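Local coordinates for protein polyprenyl synthetase (Nonlabens dokdonensis, PDB 6KD7) that probably builds geranylgeranyl pyrophosphate as a magnesium-dependent prenyltransferase of the FPP/GGPP synthase family, at residues A56-K59 with D60-A64; L193-D196 with Y197-L201; S306-P309 with E310-K313. All blocks are in the same frame, centred on the assembly; numbering follows the deposited sequence. Where two conformers were deposited one is given.

Interaction 1: residues A56-K59 with D60-A64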
loop_
_atom_site.group_PDB
_atom_site.type_symbol
_atom_site.label_atom_id
_atom_site.label_comp_id
_atom_site.label_asym_id
_atom_site.label_seq_id
_atom_site.Cartn_x
_atom_site.Cartn_y
_atom_site.Cartn_z
ATOM N N ALA A 56 0.195 -58.013 0.474
ATOM C CA ALA A 56 -0.148 -57.517 1.819
ATOM C C ALA A 56 -1.601 -57.097 1.804
ATOM O O ALA A 56 -2.185 -57.128 0.735
ATOM C CB ALA A 56 0.782 -56.398 2.212
ATOM N N THR A 57 -2.138 -56.665 2.932
ATOM C CA THR A 57 -3.461 -56.007 2.991
ATOM C C THR A 57 -3.354 -54.477 2.871
ATOM O O THR A 57 -2.315 -53.874 3.250
ATOM C CB THR A 57 -4.174 -56.380 4.292
ATOM O OG1 THR A 57 -3.374 -56.015 5.415
ATOM C CG2 THR A 57 -4.412 -57.872 4.352
ATOM N N ALA A 58 -4.447 -53.878 2.424
ATOM C CA ALA A 58 -4.745 -52.448 2.565
ATOM C C ALA A 58 -4.478 -52.047 4.006
ATOM O O ALA A 58 -3.802 -51.013 4.226
ATOM C CB ALA A 58 -6.169 -52.157 2.204
ATOM N N LYS A 59 -5.008 -52.817 4.946
ATOM C CA LYS A 59 -4.907 -52.463 6.378
ATOM C C LYS A 59 -3.432 -52.368 6.764
ATOM O O LYS A 59 -3.094 -51.478 7.530
ATOM C CB LYS A 59 -5.646 -53.501 7.222
ATOM C CG LYS A 59 -5.533 -53.302 8.723
ATOM C CD LYS A 59 -6.037 -54.470 9.533
ATOM C CE LYS A 59 -5.501 -54.473 10.947
ATOM N NZ LYS A 59 -6.258 -55.398 11.821
ATOM N N ASP A 60 -2.594 -53.236 6.210
ATOM C CA ASP A 60 -1.164 -53.220 6.598
ATOM C C ASP A 60 -0.549 -51.906 6.094
ATOM O O ASP A 60 0.194 -51.294 6.860
ATOM C CB ASP A 60 -0.315 -54.368 6.032
ATOM C CG ASP A 60 -0.598 -55.774 6.563
ATOM O OD1 ASP A 60 -0.967 -55.888 7.782
ATOM O OD2 ASP A 60 -0.465 -56.750 5.724
ATOM N N ALA A 61 -0.874 -51.514 4.861
ATOM C CA ALA A 61 -0.302 -50.361 4.143
ATOM C C ALA A 61 -0.936 -49.028 4.575
ATOM O O ALA A 61 -0.479 -47.992 4.119
ATOM C CB ALA A 61 -0.435 -50.576 2.671
ATOM N N MET A 62 -1.944 -49.050 5.420
ATOM C CA MET A 62 -2.860 -47.908 5.587
ATOM C C MET A 62 -2.075 -46.723 6.177
ATOM O O MET A 62 -2.214 -45.636 5.631
ATOM C CB MET A 62 -4.020 -48.235 6.516
ATOM C CG MET A 62 -5.150 -47.194 6.505
ATOM S SD MET A 62 -5.850 -46.882 4.863
ATOM C CE MET A 62 -6.543 -48.494 4.464
ATOM N N ASN A 63 -1.322 -46.916 7.265
ATOM C CA ASN A 63 -0.592 -45.797 7.927
ATOM C C ASN A 63 0.338 -45.133 6.889
ATOM O O ASN A 63 0.321 -43.899 6.799
ATOM C CB ASN A 63 0.109 -46.259 9.199
ATOM C CG ASN A 63 -0.855 -46.418 10.355
ATOM O OD1 ASN A 63 -2.039 -46.161 10.238
ATOM N ND2 ASN A 63 -0.340 -46.800 11.502
ATOM N N ALA A 64 1.036 -45.903 6.067
ATOM C CA ALA A 64 1.930 -45.374 5.030
ATOM C C ALA A 64 1.138 -44.618 3.950
ATOM O O ALA A 64 1.664 -43.611 3.407
ATOM C CB ALA A 64 2.717 -46.465 4.391
HETATM O O HOH W 1 -3.989 -57.244 7.606
HETATM O O HOH W 2 -1.307 -49.455 8.841
#
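Thr57 and Asp60 meet where the chain turns into helix 58-82, and Thr57 O takes the first-turn bond from Ala61 N at 3.2 Å. Thr57 is the N-cap residue. Its OG1 lies 3.0 Å from Asp60 N and accepts a hydrogen bond from it. The torsion explains this: OG1 stands between the backbone N and the carbonyl carbon of its own residue (chi1 57°), on the side where the amide of the first turn arrives. Asp60 returns the grip. Its CG is anti to its carbonyl carbon (chi1 -69°), and this swings the carboxylate back to the start of the turn. There OD2 accepts from Thr57 N at 3.3 Å in a nearly straight bond (172°). The NH comes from above the carboxylate plane. The two reciprocal bonds make a capping box. The OG1 bond occupies the amide of Asp60, which has no earlier helical turn to bond to, and the OD2 bond occupies that of Thr57. The partial positive charge of the helix start would probably stabilise the carboxylate. Asp60 OD2 also brushes the methyl CB of Ala56 at 3.7 Å. A water 2.6 Å from Thr57 OG1 makes a weak bond to Asp60 OD1. Farther along, a second water bridges Lys59 O and Asn63 N, where the helix lacks its regular bond and is kinked. Met62 bends at chi2 and chi3, and Met62 CE comes back over Ala58, 4.3 Å from Ala58 CB. Met62 also packs on Phe11 of helix 4-18 and Leu48 of helix 42-54. Ala61 is buried against Ala51 of helix 42-54 and Ile183 of helix 158-183. The cap thus sits at the corner where helix 58-82 starts among these three helices.

Interaction 2: residues L193-D196 with Y197-L201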
loop_
_atom_site.group_PDB
_atom_site.type_symbol
_atom_site.label_atom_id
_atom_site.label_comp_id
_atom_site.label_asym_id
_atom_site.label_seq_id
_atom_site.Cartn_x
_atom_site.Cartn_y
_atom_site.Cartn_z
ATOM N N LEU A 193 11.119 -51.394 -9.773
ATOM C CA LEU A 193 10.368 -51.589 -11.031
ATOM C C LEU A 193 9.019 -50.880 -10.830
ATOM O O LEU A 193 8.549 -50.204 -11.763
ATOM C CB LEU A 193 10.215 -53.077 -11.374
ATOM C CG LEU A 193 11.459 -53.761 -11.967
ATOM C CD1 LEU A 193 11.149 -55.222 -12.273
ATOM C CD2 LEU A 193 11.949 -53.099 -13.233
ATOM N N ILE A 194 8.361 -51.086 -9.695
ATOM C CA ILE A 194 7.053 -50.400 -9.498
ATOM C C ILE A 194 7.267 -48.879 -9.425
ATOM O O ILE A 194 6.432 -48.160 -9.946
ATOM C CB ILE A 194 6.189 -51.012 -8.383
ATOM C CG1 ILE A 194 4.710 -50.711 -8.631
ATOM C CG2 ILE A 194 6.665 -50.581 -7.010
ATOM C CD1 ILE A 194 3.766 -51.414 -7.711
ATOM N N TYR A 195 8.358 -48.434 -8.801
ATOM C CA TYR A 195 8.730 -47.001 -8.756
ATOM C C TYR A 195 8.751 -46.444 -10.169
ATOM O O TYR A 195 8.101 -45.429 -10.419
ATOM C CB TYR A 195 10.085 -46.760 -8.097
ATOM C CG TYR A 195 10.506 -45.317 -7.980
ATOM C CD1 TYR A 195 10.162 -44.554 -6.877
ATOM C CD2 TYR A 195 11.309 -44.737 -8.937
ATOM C CE1 TYR A 195 10.599 -43.242 -6.728
ATOM C CE2 TYR A 195 11.742 -43.427 -8.812
ATOM C CZ TYR A 195 11.350 -42.660 -7.726
ATOM O OH TYR A 195 11.782 -41.368 -7.602
ATOM N N ASP A 196 9.466 -47.106 -11.055
ATOM C CA ASP A 196 9.629 -46.690 -12.467
ATOM C C ASP A 196 8.269 -46.567 -13.162
ATOM O O ASP A 196 8.100 -45.640 -13.987
ATOM C CB ASP A 196 10.516 -47.677 -13.218
ATOM C CG ASP A 196 11.976 -47.627 -12.810
ATOM O OD1 ASP A 196 12.355 -46.737 -11.994
ATOM O OD2 ASP A 196 12.741 -48.464 -13.339
ATOM N N TYR A 197 7.376 -47.525 -12.940
ATOM C CA TYR A 197 6.001 -47.437 -13.459
ATOM C C TYR A 197 5.434 -46.075 -13.015
ATOM O O TYR A 197 4.872 -45.354 -13.858
ATOM C CB TYR A 197 5.149 -48.603 -12.938
ATOM C CG TYR A 197 3.666 -48.371 -12.972
ATOM C CD1 TYR A 197 3.001 -48.094 -14.153
ATOM C CD2 TYR A 197 2.929 -48.437 -11.817
ATOM C CE1 TYR A 197 1.623 -47.905 -14.185
ATOM C CE2 TYR A 197 1.569 -48.203 -11.827
ATOM C CZ TYR A 197 0.921 -47.911 -13.012
ATOM O OH TYR A 197 -0.414 -47.663 -12.980
ATOM N N GLY A 198 5.467 -45.813 -11.711
ATOM C CA GLY A 198 4.981 -44.551 -11.098
ATOM C C GLY A 198 5.618 -43.323 -11.778
ATOM O O GLY A 198 4.896 -42.410 -12.104
ATOM N N ILE A 199 6.899 -43.346 -12.085
ATOM C CA ILE A 199 7.541 -42.220 -12.794
ATOM C C ILE A 199 6.849 -42.025 -14.143
ATOM O O ILE A 199 6.475 -40.893 -14.435
ATOM C CB ILE A 199 9.051 -42.408 -12.902
ATOM C CG1 ILE A 199 9.716 -42.383 -11.526
ATOM C CG2 ILE A 199 9.680 -41.367 -13.819
ATOM C CD1 ILE A 199 9.545 -41.094 -10.746
ATOM N N ASN A 200 6.685 -43.070 -14.939
ATOM C CA ASN A 200 6.139 -42.914 -16.313
ATOM C C ASN A 200 4.668 -42.511 -16.172
ATOM O O ASN A 200 4.194 -41.629 -16.882
ATOM C CB ASN A 200 6.337 -44.187 -17.142
ATOM C CG ASN A 200 7.761 -44.372 -17.629
ATOM O OD1 ASN A 200 8.385 -45.456 -17.505
ATOM N ND2 ASN A 200 8.258 -43.327 -18.247
ATOM N N LEU A 201 3.958 -43.083 -15.223
ATOM C CA LEU A 201 2.544 -42.728 -15.060
ATOM C C LEU A 201 2.460 -41.235 -14.691
ATOM O O LEU A 201 1.492 -40.569 -15.085
ATOM C CB LEU A 201 1.931 -43.606 -13.965
ATOM C CG LEU A 201 0.440 -43.419 -13.729
ATOM C CD1 LEU A 201 -0.398 -44.042 -14.839
ATOM C CD2 LEU A 201 0.028 -44.001 -12.393
#
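Tyr195 and Ile199 meet one turn apart because their first torsions bring the two side chains together: the ring of Tyr195 leaves opposite its backbone N (chi1 -178°), while CG1 of Ile199 lies anti to its carbonyl carbon (chi1 -65°). The side chains cross at a slant. Ile199 CG1 comes within 3.5 Å of Tyr195 CE2, and Ile199 CD1 lies 3.7 Å from the same ring carbon. CD1 continues alongside CZ and the phenol oxygen. The ethyl branch of Ile199 therefore lies along the CD2-CE2 side of the ring and on to the hydroxyl. Asp196 OD1 lies at the edge of this ring, in its plane. The backbone here is regular helix. Ile199 N donates to Tyr195 O at 2.9 Å, and Gly198 N to Ile194 O in a bond of 172°. Tyr197 N and Asn200 N bond in the same way to Leu193 O and Asp196 O. Tyr197 starts close to the previous turn, with its CB 3.3 Å from Ile194 O, and this carbonyl oxygen lies at the edge of its ring. Ile194 CG1 lies 4.3 Å from Tyr197 CD2, a loose apolar contact. From there the Tyr197 ring leads away from the turn. Its hydroxyl is hydrogen-bonded to Ser319 OG, so this polar end is satisfied. Asn200 OD1 in turn accepts from Asn301 ND2. These two bonds tie helix 188-215 to helices 309-322 and 283-303. Tyr197 also packs on Leu315 and Phe318 of helix 309-322. Elsewhere, Tyr195 touches Val171 and Gln178 of helix 158-183, and Ile194 reaches Leu177 there as well as Ser50 and Met53 of helix 42-54. The contact is plain packing within helix 188-215, with four helices of the all-alpha prenyl synthase fold around it.

Interaction 3: residues S306-P309 with E310-K313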
loop_
_atom_site.group_PDB
_atom_site.type_symbol
_atom_site.label_atom_id
_atom_site.label_comp_id
_atom_site.label_asym_id
_atom_site.label_seq_id
_atom_site.Cartn_x
_atom_site.Cartn_y
_atom_site.Cartn_z
ATOM N N SER A 306 6.255 -58.227 -11.025
ATOM C CA SER A 306 6.050 -59.576 -10.457
ATOM C C SER A 306 4.711 -59.588 -9.720
ATOM O O SER A 306 4.706 -59.606 -8.502
ATOM C CB SER A 306 7.188 -59.943 -9.563
ATOM O OG SER A 306 7.043 -61.264 -9.099
ATOM N N ILE A 307 3.618 -59.537 -10.473
ATOM C CA ILE A 307 2.229 -59.539 -9.931
ATOM C C ILE A 307 1.372 -60.463 -10.809
ATOM O O ILE A 307 1.797 -60.778 -11.912
ATOM C CB ILE A 307 1.647 -58.114 -9.870
ATOM C CG1 ILE A 307 1.535 -57.481 -11.256
ATOM C CG2 ILE A 307 2.426 -57.228 -8.920
ATOM C CD1 ILE A 307 1.013 -56.079 -11.237
ATOM N N ALA A 308 0.226 -60.899 -10.294
ATOM C CA ALA A 308 -0.694 -61.795 -11.026
ATOM C C ALA A 308 -1.269 -61.080 -12.251
ATOM O O ALA A 308 -1.512 -59.886 -12.163
ATOM C CB ALA A 308 -1.791 -62.227 -10.096
ATOM N N PRO A 309 -1.512 -61.764 -13.388
ATOM C CA PRO A 309 -2.096 -61.128 -14.565
ATOM C C PRO A 309 -3.385 -60.343 -14.319
ATOM O O PRO A 309 -3.559 -59.354 -15.019
ATOM C CB PRO A 309 -2.337 -62.294 -15.529
ATOM C CG PRO A 309 -1.230 -63.263 -15.153
ATOM C CD PRO A 309 -1.198 -63.178 -13.638
ATOM N N GLU A 310 -4.232 -60.787 -13.378
ATOM C CA GLU A 310 -5.402 -59.985 -12.934
ATOM C C GLU A 310 -4.842 -58.590 -12.596
ATOM O O GLU A 310 -5.242 -57.608 -13.271
ATOM C CB GLU A 310 -6.210 -60.670 -11.812
ATOM C CG GLU A 310 -5.780 -60.408 -10.356
ATOM C CD GLU A 310 -6.818 -60.712 -9.266
ATOM O OE1 GLU A 310 -6.418 -61.002 -8.107
ATOM O OE2 GLU A 310 -8.032 -60.627 -9.558
ATOM N N SER A 311 -3.832 -58.558 -11.713
ATOM C CA SER A 311 -3.290 -57.339 -11.074
ATOM C C SER A 311 -2.799 -56.426 -12.201
ATOM O O SER A 311 -3.173 -55.290 -12.207
ATOM C CB SER A 311 -2.244 -57.686 -10.065
ATOM O OG SER A 311 -2.860 -58.198 -8.896
ATOM N N LYS A 312 -2.126 -56.966 -13.196
ATOM C CA LYS A 312 -1.692 -56.207 -14.377
ATOM C C LYS A 312 -2.862 -55.634 -15.194
ATOM O O LYS A 312 -2.676 -54.561 -15.820
ATOM C CB LYS A 312 -0.884 -57.130 -15.265
ATOM C CG LYS A 312 0.370 -57.621 -14.569
ATOM C CD LYS A 312 1.334 -58.285 -15.538
ATOM C CE LYS A 312 2.483 -58.935 -14.803
ATOM N NZ LYS A 312 3.412 -59.522 -15.776
ATOM N N LYS A 313 -3.949 -56.395 -15.311
ATOM C CA LYS A 313 -5.156 -55.938 -16.042
ATOM C C LYS A 313 -5.802 -54.790 -15.270
ATOM O O LYS A 313 -6.145 -53.791 -15.884
ATOM C CB LYS A 313 -6.162 -57.081 -16.186
ATOM C CG LYS A 313 -7.363 -56.763 -17.063
ATOM C CD LYS A 313 -8.678 -57.264 -16.517
ATOM C CE LYS A 313 -9.816 -57.083 -17.499
ATOM N NZ LYS A 313 -11.089 -57.648 -16.997
HETATM O O HOH W 3 -0.846 -59.755 -7.954
#
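Ile307 lays its CG1 branch across the aliphatic chain of Lys312, with Ile307 CG1 3.5 Å from Lys312 CG. The branch stands between the backbone N and carbonyl carbon of Ile307 (chi1 62°), which sets it against the Lys312 chain. Ile307 CD1 also reaches Ser311 CB at 3.8 Å. Lys312 runs extended alongside Ile307, and its CE passes 3.5 Å from Ile307 O. Its NZ is hydrogen-bonded to Glu303 O. Replacing Ile307 with an alanine would probably open a gap beside Ser311 and leave the Lys312 chain freer to move. Ala308 is the N-cap residue of helix 309-322. Its O accepts from Lys312 N at 3.2 Å and weakly from Ser311 N. The methyl side chain of Ala308 cannot accept from these amides. A water separately accepts from Ala308 N (2.8 Å) and is hydrogen-bonded to Ser311 OG (2.7 Å). Pro309 opens the first turn, and its O accepts from Lys313 N. The turn lies at the surface. On the protein side, Ile307 packs on Met53 and Tyr54 of helix 42-54, and Ser311 on Met53. Lys312 joins it to the end of helix 283-303, and Ser306 N is hydrogen-bonded to Glu190 OE2 of helix 188-215.

Interactions 1 and 3 are both helix starts, whereas interaction 2 lies within a helix. None of the three touches another. The centres of interactions 1 and 2 are 20 Å apart, and those of 1 and 3 are 19 Å apart. Interactions 2 and 3 are nearer, at 15 Å between centres and about 6 Å between nearest atoms. Helix 42-54 is common ground, since side chains of all three contacts pack on it. Helix 309-322, which begins at interaction 3, also packs on Tyr197 of interaction 2. None of their residues lines the pyrophosphate pocket of Arg43, His72, Leu76, Arg88 and Phe205. Yet helix 58-82 carries His72 and Leu76, and helix 188-215 carries Phe205. Gly198 lies about 13 Å from the bound pyrophosphate.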